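PDB 3RYK: dTDP-4-dehydrorhamnose 3,5-epimerase from Bacillus anthracis str. Ames, which catalyses epimerisation at both C3 and C5 of the sugar ring of dTDP-4-dehydro-6-deoxyglucose, a step in dTDP-L-rhamnose biosynthesis. Local coordinates for residues S74-E78 with A79-R83; F145-V149 with P150-V154. All coordinates share one frame; numbering follows the deposited sequence.

Contact 1. Residues S74-E78 with A79-R83; sequences SYSAE and AGTIR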
ATOM      1  N   SER A  74       3.607  -5.235  -7.334  1.00 23.94           N
ATOM      2  CA  SER A  74       4.442  -5.687  -8.432  1.00 23.56           C
ATOM      3  C   SER A  74       5.900  -5.301  -8.193  1.00 23.43           C
ATOM      4  O   SER A  74       6.208  -4.120  -8.071  1.00 23.85           O
ATOM      5  CB  SER A  74       3.944  -5.053  -9.736  1.00 23.91           C
ATOM      6  OG  SER A  74       4.836  -5.264 -10.809  1.00 25.71           O
ATOM      7  N   TYR A  75       6.777  -6.296  -8.088  1.00 23.32           N
ATOM      8  CA  TYR A  75       8.210  -6.079  -7.904  1.00 22.63           C
ATOM      9  C   TYR A  75       8.895  -6.481  -9.204  1.00 22.48           C
ATOM     10  O   TYR A  75       8.597  -7.567  -9.761  1.00 23.54           O
ATOM     11  CB  TYR A  75       8.820  -6.841  -6.703  1.00 22.74           C
ATOM     12  CG  TYR A  75      10.346  -6.853  -6.757  1.00 22.11           C
ATOM     13  CD1 TYR A  75      11.118  -5.760  -6.351  1.00 21.08           C
ATOM     14  CD2 TYR A  75      11.012  -7.966  -7.242  1.00 23.70           C
ATOM     15  CE1 TYR A  75      12.536  -5.794  -6.437  1.00 21.50           C
ATOM     16  CE2 TYR A  75      12.404  -8.016  -7.333  1.00 25.97           C
ATOM     17  CZ  TYR A  75      13.166  -6.955  -6.941  1.00 24.70           C
ATOM     18  OH  TYR A  75      14.540  -7.079  -7.066  1.00 27.50           O
ATOM     19  N   SER A  76       9.775  -5.611  -9.696  1.00 22.03           N
ATOM     20  CA  SER A  76      10.537  -5.836 -10.926  1.00 21.63           C
ATOM     21  C   SER A  76      12.015  -5.575 -10.594  1.00 22.50           C
ATOM     22  O   SER A  76      12.422  -4.446 -10.287  1.00 22.15           O
ATOM     23  CB  SER A  76      10.067  -4.925 -12.049  1.00 20.87           C
ATOM     24  OG  SER A  76       8.697  -5.116 -12.356  1.00 19.03           O
ATOM     25  N   ALA A  77      12.821  -6.624 -10.634  1.00 23.10           N
ATOM     26  CA  ALA A  77      14.232  -6.507 -10.310  1.00 23.53           C
ATOM     27  C   ALA A  77      15.065  -5.635 -11.268  1.00 23.85           C
ATOM     28  O   ALA A  77      15.903  -4.851 -10.824  1.00 25.28           O
ATOM     29  CB  ALA A  77      14.865  -7.910 -10.188  1.00 24.71           C
ATOM     30  N   GLU A  78      14.805  -5.738 -12.566  1.00 23.72           N
ATOM     31  CA  GLU A  78      15.567  -4.999 -13.566  1.00 23.69           C
ATOM     32  C   GLU A  78      14.843  -3.812 -14.179  1.00 22.88           C
ATOM     33  O   GLU A  78      13.632  -3.872 -14.394  1.00 22.40           O
ATOM     34  CB  GLU A  78      15.928  -5.967 -14.712  1.00 24.38           C
ATOM     35  CG  GLU A  78      17.160  -6.824 -14.408  1.00 27.19           C
ATOM     36  CD  GLU A  78      17.260  -8.112 -15.224  1.00 30.52           C
ATOM     37  OE1 GLU A  78      16.936  -9.173 -14.646  1.00 36.32           O
ATOM     38  OE2 GLU A  78      17.606  -8.082 -16.425  1.00 30.60           O
ATOM     39  N   ALA A  79      15.588  -2.734 -14.441  1.00 22.87           N
ATOM     40  CA  ALA A  79      15.029  -1.546 -15.091  1.00 22.06           C
ATOM     41  C   ALA A  79      14.627  -1.992 -16.495  1.00 21.71           C
ATOM     42  O   ALA A  79      15.236  -2.908 -17.061  1.00 21.38           O
ATOM     43  CB  ALA A  79      16.048  -0.445 -15.205  1.00 22.18           C
ATOM     44  N   GLY A  80      13.636  -1.331 -17.084  1.00 20.56           N
ATOM     45  CA  GLY A  80      13.183  -1.691 -18.426  1.00 20.97           C
ATOM     46  C   GLY A  80      12.274  -2.908 -18.485  1.00 20.53           C
ATOM     47  O   GLY A  80      12.171  -3.582 -19.533  1.00 21.89           O
ATOM     48  N   THR A  81      11.637  -3.223 -17.366  1.00 20.37           N
ATOM     49  CA  THR A  81      10.711  -4.331 -17.292  1.00 20.49           C
ATOM     50  C   THR A  81       9.347  -3.748 -17.650  1.00 20.42           C
ATOM     51  O   THR A  81       8.935  -2.721 -17.105  1.00 19.35           O
ATOM     52  CB  THR A  81      10.643  -4.943 -15.879  1.00 20.31           C
ATOM     53  OG1 THR A  81      11.937  -5.427 -15.503  1.00 20.04           O
ATOM     54  CG2 THR A  81       9.614  -6.081 -15.801  1.00 19.28           C
ATOM     55  N   ILE A  82       8.656  -4.361 -18.599  1.00 19.99           N
ATOM     56  CA  ILE A  82       7.329  -3.895 -18.987  1.00 20.98           C
ATOM     57  C   ILE A  82       6.232  -4.823 -18.488  1.00 21.42           C
ATOM     58  O   ILE A  82       6.241  -6.033 -18.757  1.00 21.75           O
ATOM     59  CB  ILE A  82       7.182  -3.612 -20.501  1.00 21.53           C
ATOM     60  CG1 ILE A  82       7.846  -2.277 -20.846  1.00 22.19           C
ATOM     61  CG2 ILE A  82       5.722  -3.478 -20.890  1.00 23.63           C
ATOM     62  CD1 ILE A  82       7.681  -1.858 -22.288  1.00 23.51           C
ATOM     63  N   ARG A  83       5.301  -4.225 -17.749  1.00 20.62           N
ATOM     64  CA  ARG A  83       4.147  -4.913 -17.177  1.00 20.78           C
ATOM     65  C   ARG A  83       2.886  -4.356 -17.867  1.00 20.96           C
ATOM     66  O   ARG A  83       2.488  -3.206 -17.613  1.00 19.99           O
ATOM     67  CB  ARG A  83       4.070  -4.665 -15.673  1.00 21.41           C
ATOM     68  CG  ARG A  83       5.304  -5.087 -14.859  1.00 22.65           C
ATOM     69  CD  ARG A  83       5.621  -6.567 -14.918  1.00 23.17           C
ATOM     70  NE  ARG A  83       6.730  -6.860 -14.011  1.00 22.36           N
ATOM     71  CZ  ARG A  83       7.211  -8.070 -13.743  1.00 23.49           C
ATOM     72  NH1 ARG A  83       6.697  -9.152 -14.328  1.00 24.86           N
ATOM     73  NH2 ARG A  83       8.212  -8.198 -12.878  1.00 25.18           N
TER
HETATM   74  O   HOH W   1      12.758  -7.629 -14.163  1.00 26.89           O
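The guanidinium of Arg83 meets Ser76 at its edge, side-on, with two nitrogens turned to a single oxygen. Ser76 OG lies 3.1 Å from Arg83 NE and 3.2 Å from Arg83 NH2, only 4° out of the guanidinium plane, so the hydroxyl accepts both N-H groups and fixes the rotation of the flat group. One face of the guanidinium is covered toward its rim by Thr81 CG2, 3.3 Å above the plane. The arginine chain bends (chi2 -62°), so that its end runs toward the turn and reaches Ser76. Arg83 also touches the bound pyrophosphate, and Arg47 of the second subunit packs against Arg83. Closer to the turn, Thr81 OG1 donates a short 2.6 Å hydrogen bond to Glu78 O, approaching 30° out of the carbonyl plane. That hydroxyl also accepts from a water at 2.7 Å from Thr81 OG1, and the same water accepts from Glu78 N, so the hydroxyl holds Glu78 O directly and Glu78 N through the water. Tyr75 OH bonds His151 ND1 in the loop before strand 152-158. The turn links strand 70-76, beside 152-158 in one sheet, to strand 82-88, beside 141-147 in the other, and at Tyr75 the first sheet runs on into the second subunit.

Contact 2. Residues F145-V149 with P150-V154; sequences FCTLV and PHTIV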
ATOM      1  N   PHE A 145       3.127  -0.365 -17.610  1.00 19.74           N
ATOM      2  CA  PHE A 145       4.234   0.503 -17.228  1.00 19.16           C
ATOM      3  C   PHE A 145       5.619  -0.073 -17.524  1.00 19.24           C
ATOM      4  O   PHE A 145       5.785  -1.293 -17.726  1.00 19.09           O
ATOM      5  CB  PHE A 145       4.135   0.874 -15.746  1.00 19.50           C
ATOM      6  CG  PHE A 145       4.244  -0.302 -14.802  1.00 18.12           C
ATOM      7  CD1 PHE A 145       5.496  -0.772 -14.399  1.00 19.76           C
ATOM      8  CD2 PHE A 145       3.119  -0.896 -14.279  1.00 20.23           C
ATOM      9  CE1 PHE A 145       5.612  -1.835 -13.512  1.00 22.73           C
ATOM     10  CE2 PHE A 145       3.225  -1.961 -13.377  1.00 19.09           C
ATOM     11  CZ  PHE A 145       4.474  -2.429 -13.000  1.00 21.35           C
ATOM     12  N   CYS A 146       6.605   0.819 -17.548  1.00 18.67           N
ATOM     13  CA  CYS A 146       8.011   0.471 -17.785  1.00 18.97           C
ATOM     14  C   CYS A 146       8.799   0.973 -16.591  1.00 17.50           C
ATOM     15  O   CYS A 146       8.752   2.166 -16.268  1.00 17.48           O
ATOM     16  CB  CYS A 146       8.543   1.111 -19.074  1.00 18.91           C
ATOM     17  SG  CYS A 146      10.241   0.656 -19.522  1.00 22.06           S
ATOM     18  N   THR A 147       9.526   0.078 -15.932  1.00 17.54           N
ATOM     19  CA  THR A 147      10.325   0.460 -14.767  1.00 17.33           C
ATOM     20  C   THR A 147      11.540   1.221 -15.281  1.00 16.85           C
ATOM     21  O   THR A 147      12.165   0.828 -16.257  1.00 17.57           O
ATOM     22  CB  THR A 147      10.684  -0.751 -13.908  1.00 17.77           C
ATOM     23  OG1 THR A 147      11.480  -1.675 -14.668  1.00 17.85           O
ATOM     24  CG2 THR A 147       9.393  -1.464 -13.440  1.00 18.08           C
ATOM     25  N   LEU A 148      11.902   2.314 -14.617  1.00 16.28           N
ATOM     26  CA  LEU A 148      13.021   3.125 -15.073  1.00 15.79           C
ATOM     27  C   LEU A 148      14.358   2.878 -14.375  1.00 15.46           C
ATOM     28  O   LEU A 148      15.405   3.325 -14.858  1.00 16.74           O
ATOM     29  CB  LEU A 148      12.631   4.606 -14.887  1.00 15.12           C
ATOM     30  CG  LEU A 148      11.319   5.065 -15.542  1.00 17.04           C
ATOM     31  CD1 LEU A 148      11.187   6.615 -15.288  1.00 16.99           C
ATOM     32  CD2 LEU A 148      11.206   4.753 -17.033  1.00 20.22           C
ATOM     33  N   VAL A 149      14.331   2.182 -13.249  1.00 15.78           N
ATOM     34  CA  VAL A 149      15.532   1.884 -12.477  1.00 16.81           C
ATOM     35  C   VAL A 149      15.346   0.531 -11.835  1.00 17.68           C
ATOM     36  O   VAL A 149      14.210   0.092 -11.681  1.00 17.35           O
ATOM     37  CB  VAL A 149      15.737   2.926 -11.348  1.00 17.26           C
ATOM     38  CG1 VAL A 149      16.058   4.272 -11.948  1.00 19.60           C
ATOM     39  CG2 VAL A 149      14.502   2.983 -10.436  1.00 19.83           C
ATOM     40  N   PRO A 150      16.439  -0.122 -11.427  1.00 20.05           N
ATOM     41  CA  PRO A 150      16.282  -1.436 -10.789  1.00 21.07           C
ATOM     42  C   PRO A 150      15.484  -1.381  -9.493  1.00 22.18           C
ATOM     43  O   PRO A 150      15.324  -0.307  -8.869  1.00 22.47           O
ATOM     44  CB  PRO A 150      17.722  -1.857 -10.458  1.00 22.10           C
ATOM     45  CG  PRO A 150      18.600  -0.981 -11.257  1.00 21.89           C
ATOM     46  CD  PRO A 150      17.847   0.241 -11.641  1.00 21.20           C
ATOM     47  N   HIS A 151      15.005  -2.548  -9.099  1.00 23.47           N
ATOM     48  CA  HIS A 151      14.240  -2.730  -7.874  1.00 24.01           C
ATOM     49  C   HIS A 151      13.071  -1.764  -7.713  1.00 23.50           C
ATOM     50  O   HIS A 151      13.010  -1.032  -6.721  1.00 23.96           O
ATOM     51  CB  HIS A 151      15.164  -2.643  -6.650  1.00 24.56           C
ATOM     52  CG  HIS A 151      16.329  -3.585  -6.697  1.00 27.73           C
ATOM     53  ND1 HIS A 151      16.224  -4.922  -6.373  1.00 33.29           N
ATOM     54  CD2 HIS A 151      17.632  -3.375  -7.001  1.00 30.12           C
ATOM     55  CE1 HIS A 151      17.408  -5.499  -6.493  1.00 32.00           C
ATOM     56  NE2 HIS A 151      18.281  -4.582  -6.873  1.00 32.67           N
ATOM     57  N   THR A 152      12.179  -1.746  -8.703  1.00 22.93           N
ATOM     58  CA  THR A 152      10.992  -0.905  -8.681  1.00 22.19           C
ATOM     59  C   THR A 152       9.811  -1.721  -8.166  1.00 21.80           C
ATOM     60  O   THR A 152       9.566  -2.882  -8.599  1.00 21.56           O
ATOM     61  CB  THR A 152      10.713  -0.245 -10.048  1.00 21.92           C
ATOM     62  OG1 THR A 152      11.727   0.740 -10.306  1.00 20.37           O
ATOM     63  CG2 THR A 152       9.354   0.436 -10.098  1.00 21.46           C
ATOM     64  N   ILE A 153       9.096  -1.113  -7.219  1.00 20.76           N
ATOM     65  CA  ILE A 153       7.923  -1.702  -6.581  1.00 21.91           C
ATOM     66  C   ILE A 153       6.703  -0.809  -6.821  1.00 21.66           C
ATOM     67  O   ILE A 153       6.679   0.371  -6.411  1.00 20.66           O
ATOM     68  CB  ILE A 153       8.131  -1.859  -5.061  1.00 22.42           C
ATOM     69  CG1 ILE A 153       9.386  -2.675  -4.753  1.00 23.04           C
ATOM     70  CG2 ILE A 153       6.905  -2.505  -4.410  1.00 24.37           C
ATOM     71  CD1 ILE A 153       9.700  -2.786  -3.258  1.00 25.31           C
ATOM     72  N   VAL A 154       5.697  -1.380  -7.474  1.00 21.32           N
ATOM     73  CA  VAL A 154       4.470  -0.688  -7.793  1.00 21.96           C
ATOM     74  C   VAL A 154       3.334  -1.339  -7.020  1.00 22.85           C
ATOM     75  O   VAL A 154       3.252  -2.567  -6.898  1.00 23.17           O
ATOM     76  CB  VAL A 154       4.157  -0.781  -9.293  1.00 22.35           C
ATOM     77  CG1 VAL A 154       2.877  -0.035  -9.621  1.00 22.02           C
ATOM     78  CG2 VAL A 154       5.310  -0.249 -10.114  1.00 21.39           C
TER
HETATM   79  O   HOH W   2      12.536  -2.409 -11.963  1.00 18.35           O
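A sheet-to-sheet connection joins strand 141-147 to strand 152-158 here, and Phe145 and Val154 meet between the two strands. Val154 CG2 sits over one face of the Phe145 ring, 4.1 Å from the centroid and 27° off the normal, a CH-pi contact whose nearest atoms are Phe145 CZ and Val154 CG2 at 3.7 Å. With chi1 at 63°, the ring stands between its own backbone N and carbonyl carbon and reaches across to the valine. One step nearer the turn, the side chains of Thr147 and Thr152 run alongside in opposite directions, Thr147 CG2 lying 3.8 Å from Thr152 CB. Thr152 OG1 then donates to Val149 O at 2.9 Å, tilted 34° from the carbonyl plane, and a water lies 3.0 Å from both Val149 O and Thr147 OG1. The Thr147 hydroxyl has a further partner in the backbone N-H of Thr81. Ile105 of strand 104-111 touches Phe145, Thr152 and Val154, extending the apolar layer between the sheets. Such a loop between the two sheets, with inward side chains from both strands, fits the jelly-roll-like fold of this epimerase.

In the fold
Contacts 1 and 2 are adjacent loops at one end of the jelly roll, with centres about 5 Å apart, and both connect the same two sheets. Strand 70-76 pairs with 152-158 in one sheet, and 82-88 with 141-147 in the other, so the two loops run side by side. Backbone bonds join them: Ser74 N lies 2.7 Å from Val154 O, and Gly80 N 2.7 Å from Thr147 O. In contact 2 the strand residues are buried and the turn is more exposed; contact 1 is mixed, with Ser74, Ser76 and Thr81 buried but Tyr75 and Arg83 partly exposed. Between the strands, contact 1 is polar and reaches the pyrophosphate, whereas contact 2 is largely apolar.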